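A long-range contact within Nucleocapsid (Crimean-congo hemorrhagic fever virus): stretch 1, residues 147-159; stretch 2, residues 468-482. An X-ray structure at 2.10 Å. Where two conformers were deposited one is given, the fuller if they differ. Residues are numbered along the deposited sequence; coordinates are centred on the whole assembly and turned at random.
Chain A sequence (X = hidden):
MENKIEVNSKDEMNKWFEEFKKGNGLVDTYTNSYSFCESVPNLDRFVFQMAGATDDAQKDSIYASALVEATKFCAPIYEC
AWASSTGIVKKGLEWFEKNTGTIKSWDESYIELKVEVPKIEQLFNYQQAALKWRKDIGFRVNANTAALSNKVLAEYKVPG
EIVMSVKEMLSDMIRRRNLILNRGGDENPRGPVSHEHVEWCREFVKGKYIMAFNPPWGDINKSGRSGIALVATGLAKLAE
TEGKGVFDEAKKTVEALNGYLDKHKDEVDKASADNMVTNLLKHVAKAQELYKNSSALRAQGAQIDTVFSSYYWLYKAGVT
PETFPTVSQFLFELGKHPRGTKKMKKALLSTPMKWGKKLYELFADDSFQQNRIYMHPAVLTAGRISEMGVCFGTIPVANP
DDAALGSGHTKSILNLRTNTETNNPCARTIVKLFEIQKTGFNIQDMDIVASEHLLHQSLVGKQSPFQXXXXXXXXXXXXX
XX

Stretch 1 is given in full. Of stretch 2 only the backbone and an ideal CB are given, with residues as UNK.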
# COMPACT_ATOMS: atom_id res chain seq x y z
N ALA A 147 -0.72 11.69 2.18
CA ALA A 147 -1.05 10.88 1.00
C ALA A 147 -0.35 11.53 -0.17
O ALA A 147 -0.61 12.67 -0.49
CB ALA A 147 -2.55 10.81 0.78
N LEU A 148 0.54 10.81 -0.81
CA LEU A 148 1.32 11.32 -1.93
C LEU A 148 0.49 11.32 -3.17
O LEU A 148 -0.38 10.48 -3.35
CB LEU A 148 2.57 10.46 -2.16
CG LEU A 148 3.61 10.58 -1.04
CD1 LEU A 148 4.67 9.51 -1.14
CD2 LEU A 148 4.23 11.94 -1.09
N SER A 149 0.75 12.32 -4.02
CA SER A 149 -0.01 12.51 -5.25
C SER A 149 0.82 13.09 -6.40
O SER A 149 0.25 13.51 -7.39
CB SER A 149 -1.15 13.46 -4.98
OG SER A 149 -0.68 14.82 -5.06
N ASN A 150 2.15 13.13 -6.26
CA ASN A 150 3.02 13.62 -7.34
C ASN A 150 3.27 12.39 -8.25
O ASN A 150 2.38 11.50 -8.31
CB ASN A 150 4.29 14.26 -6.77
CG ASN A 150 4.10 15.74 -6.41
OD1 ASN A 150 2.95 16.26 -6.23
ND2 ASN A 150 5.24 16.45 -6.31
N LYS A 151 4.42 12.33 -8.94
CA LYS A 151 4.79 11.23 -9.84
C LYS A 151 5.99 10.46 -9.30
O LYS A 151 6.71 10.95 -8.40
CB LYS A 151 5.11 11.79 -11.24
CG LYS A 151 3.93 12.49 -11.93
CD LYS A 151 4.31 13.04 -13.31
CE LYS A 151 3.10 13.72 -13.97
NZ LYS A 151 1.94 12.78 -14.06
N VAL A 152 6.23 9.26 -9.84
CA VAL A 152 7.40 8.46 -9.45
C VAL A 152 8.69 9.24 -9.81
O VAL A 152 8.66 10.07 -10.68
CB VAL A 152 7.42 7.04 -10.10
CG1 VAL A 152 6.14 6.26 -9.72
CG2 VAL A 152 7.61 7.10 -11.62
N LEU A 153 9.80 8.96 -9.12
CA LEU A 153 11.11 9.57 -9.48
C LEU A 153 11.57 9.08 -10.86
O LEU A 153 11.56 7.88 -11.12
CB LEU A 153 12.17 9.25 -8.43
CG LEU A 153 11.93 9.68 -6.96
CD1 LEU A 153 12.96 9.08 -5.99
CD2 LEU A 153 11.94 11.20 -6.85
N ALA A 154 11.93 10.01 -11.74
CA ALA A 154 12.48 9.69 -13.07
C ALA A 154 13.88 9.14 -12.94
O ALA A 154 14.27 8.21 -13.64
CB ALA A 154 12.51 10.93 -13.96
N GLU A 155 14.64 9.74 -12.04
CA GLU A 155 16.03 9.42 -11.83
C GLU A 155 16.17 8.94 -10.39
O GLU A 155 15.46 9.41 -9.51
CB GLU A 155 16.89 10.68 -12.04
CG GLU A 155 16.40 11.68 -13.16
CD GLU A 155 17.07 11.54 -14.58
OE1 GLU A 155 18.30 11.36 -14.68
OE2 GLU A 155 16.33 11.65 -15.59
N TYR A 156 17.09 8.00 -10.15
CA TYR A 156 17.44 7.60 -8.78
C TYR A 156 18.93 7.57 -8.69
O TYR A 156 19.58 6.75 -9.34
CB TYR A 156 16.87 6.24 -8.46
CG TYR A 156 16.83 5.82 -7.01
CD1 TYR A 156 16.12 6.55 -6.08
CD2 TYR A 156 17.46 4.65 -6.58
CE1 TYR A 156 16.05 6.14 -4.73
CE2 TYR A 156 17.40 4.24 -5.24
CZ TYR A 156 16.69 4.99 -4.32
OH TYR A 156 16.64 4.58 -3.00
N LYS A 157 19.46 8.48 -7.88
CA LYS A 157 20.90 8.63 -7.71
C LYS A 157 21.38 7.75 -6.58
O LYS A 157 20.92 7.88 -5.46
CB LYS A 157 21.25 10.08 -7.38
CG LYS A 157 22.74 10.31 -7.16
CD LYS A 157 23.50 10.26 -8.45
CE LYS A 157 24.95 9.90 -8.21
NZ LYS A 157 25.50 10.50 -6.96
N VAL A 158 22.31 6.84 -6.89
CA VAL A 158 22.94 5.97 -5.90
C VAL A 158 24.44 6.03 -6.14
O VAL A 158 24.83 6.42 -7.21
CB VAL A 158 22.46 4.49 -6.04
CG1 VAL A 158 20.93 4.38 -5.84
CG2 VAL A 158 22.87 3.90 -7.38
N PRO A 159 25.26 5.64 -5.15
CA PRO A 159 26.70 5.49 -5.34
C PRO A 159 27.05 4.50 -6.45
O PRO A 159 26.36 3.50 -6.59
CB PRO A 159 27.18 4.90 -4.02
CG PRO A 159 26.13 5.12 -3.08
CD PRO A 159 24.87 5.39 -3.76
N UNK A 468 1.16 7.34 2.31
CA UNK A 468 0.33 6.50 1.43
C UNK A 468 0.70 6.94 0.05
O UNK A 468 0.73 8.17 -0.24
CB UNK A 468 -1.17 6.64 1.70
N UNK A 469 0.98 5.98 -0.83
CA UNK A 469 1.45 6.33 -2.19
C UNK A 469 0.50 5.84 -3.28
O UNK A 469 0.91 5.75 -4.47
CB UNK A 469 2.84 5.74 -2.43
N UNK A 470 -0.75 5.56 -2.91
CA UNK A 470 -1.73 5.07 -3.87
C UNK A 470 -1.90 6.01 -5.08
O UNK A 470 -1.92 5.50 -6.18
CB UNK A 470 -3.08 4.88 -3.17
N UNK A 471 -1.99 7.34 -4.87
CA UNK A 471 -2.18 8.34 -5.99
C UNK A 471 -0.91 8.87 -6.66
O UNK A 471 -0.95 9.88 -7.30
CB UNK A 471 -2.95 9.55 -5.45
N UNK A 472 0.21 8.19 -6.47
CA UNK A 472 1.45 8.48 -7.18
C UNK A 472 1.29 7.83 -8.58
O UNK A 472 0.84 6.67 -8.68
CB UNK A 472 2.67 7.95 -6.43
N UNK A 473 1.64 8.59 -9.62
CA UNK A 473 1.43 8.20 -11.01
C UNK A 473 2.75 7.88 -11.69
O UNK A 473 3.78 8.56 -11.45
CB UNK A 473 0.70 9.31 -11.77
N UNK A 474 2.71 6.84 -12.53
CA UNK A 474 3.86 6.41 -13.32
C UNK A 474 4.28 4.99 -12.97
O UNK A 474 3.59 4.28 -12.27
CB UNK A 474 5.03 7.37 -13.11
N UNK A 475 5.43 4.60 -13.49
CA UNK A 475 5.99 3.28 -13.31
C UNK A 475 7.32 3.48 -12.58
O UNK A 475 8.29 3.99 -13.16
CB UNK A 475 6.17 2.55 -14.64
N UNK A 476 7.34 3.12 -11.30
CA UNK A 476 8.56 3.22 -10.48
C UNK A 476 9.75 2.55 -11.18
O UNK A 476 10.85 3.11 -11.22
CB UNK A 476 8.33 2.58 -9.11
N UNK A 477 9.49 1.38 -11.75
CA UNK A 477 10.52 0.53 -12.36
C UNK A 477 11.15 1.03 -13.67
O UNK A 477 12.03 0.36 -14.23
CB UNK A 477 9.91 -0.85 -12.62
N UNK A 478 10.69 2.20 -14.16
CA UNK A 478 11.26 2.87 -15.31
C UNK A 478 12.38 3.82 -14.93
O UNK A 478 13.01 4.38 -15.79
CB UNK A 478 10.17 3.63 -16.06
N UNK A 479 12.62 4.01 -13.63
CA UNK A 479 13.63 4.96 -13.19
C UNK A 479 15.00 4.72 -13.80
O UNK A 479 15.43 3.58 -13.96
CB UNK A 479 13.74 4.92 -11.66
N UNK A 480 15.66 5.83 -14.14
CA UNK A 480 17.05 5.83 -14.54
C UNK A 480 17.96 5.84 -13.31
O UNK A 480 18.02 6.83 -12.57
CB UNK A 480 17.34 7.03 -15.44
N UNK A 481 18.66 4.74 -13.09
CA UNK A 481 19.58 4.64 -11.98
C UNK A 481 20.91 5.26 -12.44
O UNK A 481 21.47 4.83 -13.46
CB UNK A 481 19.75 3.19 -11.53
N UNK A 482 21.39 6.27 -11.70
CA UNK A 482 22.68 6.92 -12.00
C UNK A 482 23.50 7.23 -10.74
O UNK A 482 24.62 7.72 -10.80
OXT UNK A 482 23.09 6.96 -9.60
CB UNK A 482 22.44 8.22 -12.78

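Position 468 lies beside Ala147, its CB sideways and 4.3 Å from Ala147 CA. Its backbone O accepts from Leu148 N at 2.7 Å, which leaves the side chain free to vary. In the deposited Asn468, OD1 accepts from the backbone N of 470 at 2.8 Å, and a water O lies 2.7 Å from Asn468 OD1 and 2.6 Å from Leu148 O, linking the two.

At 469 the CB lies 4.4 Å from Leu148 CD1, where a small or modest apolar group would fit; Ala469 supplies a methyl and opens a type I turn. Position 470 has nothing of stretch 1 near its CB; it is Tyr470.

The CB of 471 lies 3.4 Å from Leu148 O, and the backbone, at phi/psi -88/17, is a turn position that polar residues often occupy. Asn471 fits, its actual CB 3.5 Å from Leu148 O. The backbone N, which any residue but proline would offer, donates to the same water, 2.9 Å from its O.

Position 472 has its CB 5.0 Å from Leu148 CB, with extended backbone angles. A branched aliphatic suits: Val472 sets CG2 3.5 Å from Leu148 CB and CG1 3.7 Å from Val152 CG1.

At 473 the backbone N donates to Asn150 O at 3.3 Å and O accepts from Val152 N at 3.0 Å. The CB is sideways, 6.1 Å from Ser149 O, so only a long side chain with a terminal donor could reach that acceptor, although Lys151 NZ, 4.3 Å from the CB, would also favour an acid. In Lys473, NZ donates to Ser149 O at 2.8 Å.

Position 474, at phi/psi 118/-170, calls for glycine: a CB would stand 3.0 Å from Val152 CG2 and jam against the preceding carbonyl. It is Gly474.

The CB of 475 points away, leaving the type open: Asn475. At 476 the CB is 4.3 Å from Val152 CG1, suiting a small apolar residue, Ala476. Positions 477 and 478 face no part of stretch 1: Thr477 and Ser478, whose OG takes a weak bond from Asn475 ND2, 2.7 Å.

At 479 the CB sits 3.7 Å from Leu153 O, favouring a small residue, Ala479.

Position 480 begins the parallel pairing, its CB on the side of Glu155. Polar or basic groups would suit; Asn480 brings ND2 to 4.1 Å from Glu155 OE2.

Position 481 shares the other face with Tyr156, inviting an aliphatic. Ile481 places CD1 3.8 Å from Tyr156 CB and CG2 3.8 Å from Val158 CG2.

Position 482 ends the chain, its OXT accepting from Val158 N at 2.8 Å. Several types could lie between Glu155 and Lys157; Ile482 rests CD1 3.8 Å from Glu155 OE1.

Stretch 2, residues 468-482: NAYNVKGNATSANII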
# COMPACT_ATOMS: atom_id res chain seq x y z
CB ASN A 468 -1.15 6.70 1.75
CG ASN A 468 -2.12 6.14 0.65
OD1 ASN A 468 -2.03 6.48 -0.55
ND2 ASN A 468 -3.06 5.33 1.09
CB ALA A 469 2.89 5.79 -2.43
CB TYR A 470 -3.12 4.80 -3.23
CG TYR A 470 -4.15 4.31 -4.27
CD1 TYR A 470 -3.90 3.16 -5.00
CD2 TYR A 470 -5.35 4.98 -4.52
CE1 TYR A 470 -4.78 2.69 -5.93
CE2 TYR A 470 -6.26 4.49 -5.47
CZ TYR A 470 -5.95 3.34 -6.17
OH TYR A 470 -6.77 2.80 -7.11
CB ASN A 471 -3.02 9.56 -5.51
CG ASN A 471 -4.40 9.18 -5.17
OD1 ASN A 471 -5.07 8.52 -5.96
ND2 ASN A 471 -4.87 9.59 -4.00
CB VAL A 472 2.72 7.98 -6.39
CG1 VAL A 472 3.90 7.94 -7.24
CG2 VAL A 472 2.98 8.88 -5.22
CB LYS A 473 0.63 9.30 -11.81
CG LYS A 473 0.33 10.58 -10.99
CD LYS A 473 -0.50 11.67 -11.65
CE LYS A 473 -0.82 12.82 -10.62
NZ LYS A 473 -1.39 12.27 -9.29
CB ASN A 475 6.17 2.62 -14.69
CG ASN A 475 6.79 1.21 -14.62
OD1 ASN A 475 6.63 0.48 -13.62
ND2 ASN A 475 7.51 0.82 -15.69
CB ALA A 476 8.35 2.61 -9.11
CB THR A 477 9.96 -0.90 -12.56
OG1 THR A 477 11.04 -1.85 -12.49
CG2 THR A 477 9.21 -1.04 -13.89
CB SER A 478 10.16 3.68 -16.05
OG SER A 478 9.18 2.81 -16.58
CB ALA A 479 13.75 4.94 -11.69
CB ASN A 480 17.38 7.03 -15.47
CG ASN A 480 16.70 6.91 -16.83
OD1 ASN A 480 16.38 5.81 -17.30
ND2 ASN A 480 16.47 8.05 -17.48
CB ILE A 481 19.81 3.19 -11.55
CG1 ILE A 481 18.49 2.44 -11.39
CG2 ILE A 481 20.59 3.16 -10.27
CD1 ILE A 481 17.53 3.09 -10.46
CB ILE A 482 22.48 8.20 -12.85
CG1 ILE A 482 21.48 9.17 -12.24
CG2 ILE A 482 22.03 7.82 -14.26
CD1 ILE A 482 21.58 10.58 -12.84
O HOH W 1 -1.83 8.60 -2.26
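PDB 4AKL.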